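Local coordinates for archaeal Sm-like protein AF-Sm2 (PDB 1LJO) that assembles into a six-subunit complex of the Sm family and probably binds RNA, although its precise cellular role is not established, at residues Asn41-Asn46 and Glu61-Gly66. Numbering follows the deposited sequence.
Sequences NLYLTN and EIVLRG. With ACY (acetic acid), chain E.
Asn41 OD1 accepts two N-H groups from the end of 61-66. Gly66 N donates a nearly straight hydrogen bond to Asn41 OD1, 2.8 Å long. The one from Arg65 NH1 is weak and bent, at 129°. The Asn41 amide and the Arg65 guanidinium lie side by side, their planes 65° apart. On the other branch, Asn41 ND2 hydrogen-bonds to Asp37 OD2, so both ends of the amide are held and its rotation is fixed. An alanine here would probably leave Gly66 N-H without its acceptor and Asp37 without its amide donor.

Four backbone hydrogen bonds join the antiparallel strands, two in the Leu42-Leu64 pair and two in the Leu44-Ile62 pair. Between them, Tyr43 and Val63 form a non-hydrogen-bonded pair. The Tyr43 ring has CG anti to its backbone N (chi1 170°) and lies along 61-66. Its CD1 edge meets Ile62 O in the ring plane at 3.4 Å, and CD1 also touches Val63 CG2 at 4.1 Å. At the far end, Tyr43 OH is 2.7 Å from Glu61 OE2. A bound acetic acid, probably from the crystallisation liquor, accepts a hydrogen bond from Glu61 N.

Leu42, Leu44, Ile62 and Leu64 share the other face. Leu64 CD1 packs against Leu44 CD1 at 4.0 Å and lies 4.2 Å from Leu42 CD1, while Ile62 CG1 meets Leu44 CB.

Leu42, Leu44 and Leu64 pack on Ile18, Val20 and Met22 of strand 17-22, and Leu42 also reaches strand 69-74, forming part of the core of the small, strongly bent Sm barrel. Strand 28-36 pairs with the other edge of 42-44, while 62-64 pairs antiparallel with a strand of a second subunit, whose Met9 packs on Tyr43 and Glu61, continuing the sheet across the hexamer interface.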
loop_
_atom_site.group_PDB
_atom_site.type_symbol
_atom_site.label_atom_id
_atom_site.label_comp_id
_atom_site.label_asym_id
_atom_site.label_seq_id
_atom_site.Cartn_x
_atom_site.Cartn_y
_atom_site.Cartn_z
ATOM N N ASN A 41 10.530 -9.595 -1.265
ATOM C CA ASN A 41 10.049 -9.991 -2.581
ATOM C C ASN A 41 10.360 -11.482 -2.529
ATOM O O ASN A 41 11.337 -11.878 -1.897
ATOM C CB ASN A 41 10.862 -9.336 -3.697
ATOM C CG ASN A 41 10.589 -7.854 -3.816
ATOM O OD1 ASN A 41 9.434 -7.430 -3.810
ATOM N ND2 ASN A 41 11.649 -7.057 -3.927
ATOM N N LEU A 42 9.540 -12.310 -3.164
ATOM C CA LEU A 42 9.772 -13.745 -3.128
ATOM C C LEU A 42 9.814 -14.367 -4.517
ATOM O O LEU A 42 9.033 -14.005 -5.397
ATOM C CB LEU A 42 8.665 -14.441 -2.321
ATOM C CG LEU A 42 8.311 -13.896 -0.935
ATOM C CD1 LEU A 42 7.069 -14.609 -0.420
ATOM C CD2 LEU A 42 9.483 -14.078 0.025
ATOM N N TYR A 43 10.734 -15.306 -4.702
ATOM C CA TYR A 43 10.842 -16.025 -5.959
ATOM C C TYR A 43 10.589 -17.494 -5.647
ATOM O O TYR A 43 11.384 -18.145 -4.969
ATOM C CB TYR A 43 12.224 -15.836 -6.596
ATOM C CG TYR A 43 12.488 -16.748 -7.784
ATOM C CD1 TYR A 43 11.465 -17.097 -8.666
ATOM C CD2 TYR A 43 13.762 -17.258 -8.025
ATOM C CE1 TYR A 43 11.702 -17.932 -9.755
ATOM C CE2 TYR A 43 14.010 -18.093 -9.111
ATOM C CZ TYR A 43 12.975 -18.429 -9.970
ATOM O OH TYR A 43 13.203 -19.279 -11.029
ATOM N N LEU A 44 9.456 -17.994 -6.129
ATOM C CA LEU A 44 9.066 -19.380 -5.913
ATOM C C LEU A 44 9.166 -20.164 -7.211
ATOM O O LEU A 44 8.959 -19.615 -8.291
ATOM C CB LEU A 44 7.618 -19.460 -5.418
ATOM C CG LEU A 44 7.229 -18.711 -4.143
ATOM C CD1 LEU A 44 5.775 -19.018 -3.799
ATOM C CD2 LEU A 44 8.142 -19.130 -3.008
ATOM N N THR A 45 9.490 -21.445 -7.099
ATOM C CA THR A 45 9.568 -22.317 -8.261
ATOM C C THR A 45 8.634 -23.481 -7.969
ATOM O O THR A 45 8.315 -23.739 -6.806
ATOM C CB THR A 45 10.992 -22.856 -8.492
ATOM O OG1 THR A 45 11.447 -23.528 -7.314
ATOM C CG2 THR A 45 11.953 -21.705 -8.839
ATOM N N ASN A 46 8.185 -24.163 -9.019
ATOM C CA ASN A 46 7.283 -25.300 -8.869
ATOM C C ASN A 46 6.048 -24.876 -8.066
ATOM O O ASN A 46 5.461 -25.672 -7.334
ATOM C CB ASN A 46 8.025 -26.430 -8.148
ATOM C CG ASN A 46 9.386 -26.711 -8.769
ATOM O OD1 ASN A 46 9.475 -27.246 -9.867
ATOM N ND2 ASN A 46 10.453 -26.323 -8.073
ATOM N N GLU A 61 7.247 -21.106 -12.153
ATOM C CA GLU A 61 8.072 -20.018 -11.635
ATOM C C GLU A 61 7.285 -18.717 -11.486
ATOM O O GLU A 61 6.647 -18.265 -12.434
ATOM C CB GLU A 61 9.257 -19.752 -12.566
ATOM C CG GLU A 61 10.166 -20.936 -12.811
ATOM C CD GLU A 61 11.393 -20.548 -13.616
ATOM O OE1 GLU A 61 11.233 -19.949 -14.699
ATOM O OE2 GLU A 61 12.519 -20.844 -13.168
ATOM N N ILE A 62 7.328 -18.112 -10.304
ATOM C CA ILE A 62 6.634 -16.839 -10.094
ATOM C C ILE A 62 7.400 -15.953 -9.124
ATOM O O ILE A 62 8.118 -16.441 -8.259
ATOM C CB ILE A 62 5.208 -17.017 -9.513
ATOM C CG1 ILE A 62 5.279 -17.778 -8.187
ATOM C CG2 ILE A 62 4.308 -17.741 -10.512
ATOM C CD1 ILE A 62 3.946 -17.857 -7.459
ATOM N N VAL A 63 7.232 -14.647 -9.276
ATOM C CA VAL A 63 7.871 -13.683 -8.396
ATOM C C VAL A 63 6.763 -12.908 -7.692
ATOM O O VAL A 63 5.883 -12.339 -8.345
ATOM C CB VAL A 63 8.758 -12.701 -9.190
ATOM C CG1 VAL A 63 9.207 -11.560 -8.292
ATOM C CG2 VAL A 63 9.962 -13.445 -9.768
ATOM N N LEU A 64 6.798 -12.900 -6.363
ATOM C CA LEU A 64 5.790 -12.194 -5.575
ATOM C C LEU A 64 6.354 -10.872 -5.052
ATOM O O LEU A 64 7.466 -10.827 -4.522
ATOM C CB LEU A 64 5.329 -13.075 -4.407
ATOM C CG LEU A 64 4.805 -14.468 -4.804
ATOM C CD1 LEU A 64 4.370 -15.246 -3.560
ATOM C CD2 LEU A 64 3.643 -14.318 -5.766
ATOM N N ARG A 65 5.590 -9.794 -5.215
ATOM C CA ARG A 65 6.022 -8.475 -4.762
ATOM C C ARG A 65 5.917 -8.386 -3.241
ATOM O O ARG A 65 4.849 -8.582 -2.674
ATOM C CB ARG A 65 5.159 -7.391 -5.407
ATOM C CG ARG A 65 5.596 -5.976 -5.103
ATOM C CD ARG A 65 6.949 -5.677 -5.732
ATOM N NE ARG A 65 7.341 -4.285 -5.536
ATOM C CZ ARG A 65 7.974 -3.826 -4.462
ATOM N NH1 ARG A 65 8.295 -4.651 -3.473
ATOM N NH2 ARG A 65 8.287 -2.538 -4.382
ATOM N N GLY A 66 7.038 -8.075 -2.597
ATOM C CA GLY A 66 7.083 -7.986 -1.147
ATOM C C GLY A 66 6.051 -7.138 -0.420
ATOM O O GLY A 66 5.496 -7.576 0.590
HETATM C C ACY E . 7.920 -21.938 -15.857
HETATM O O ACY E . 7.680 -22.117 -14.588
HETATM O OXT ACY E . 7.480 -20.995 -16.607
HETATM C CH3 ACY E . 8.826 -23.001 -16.451
#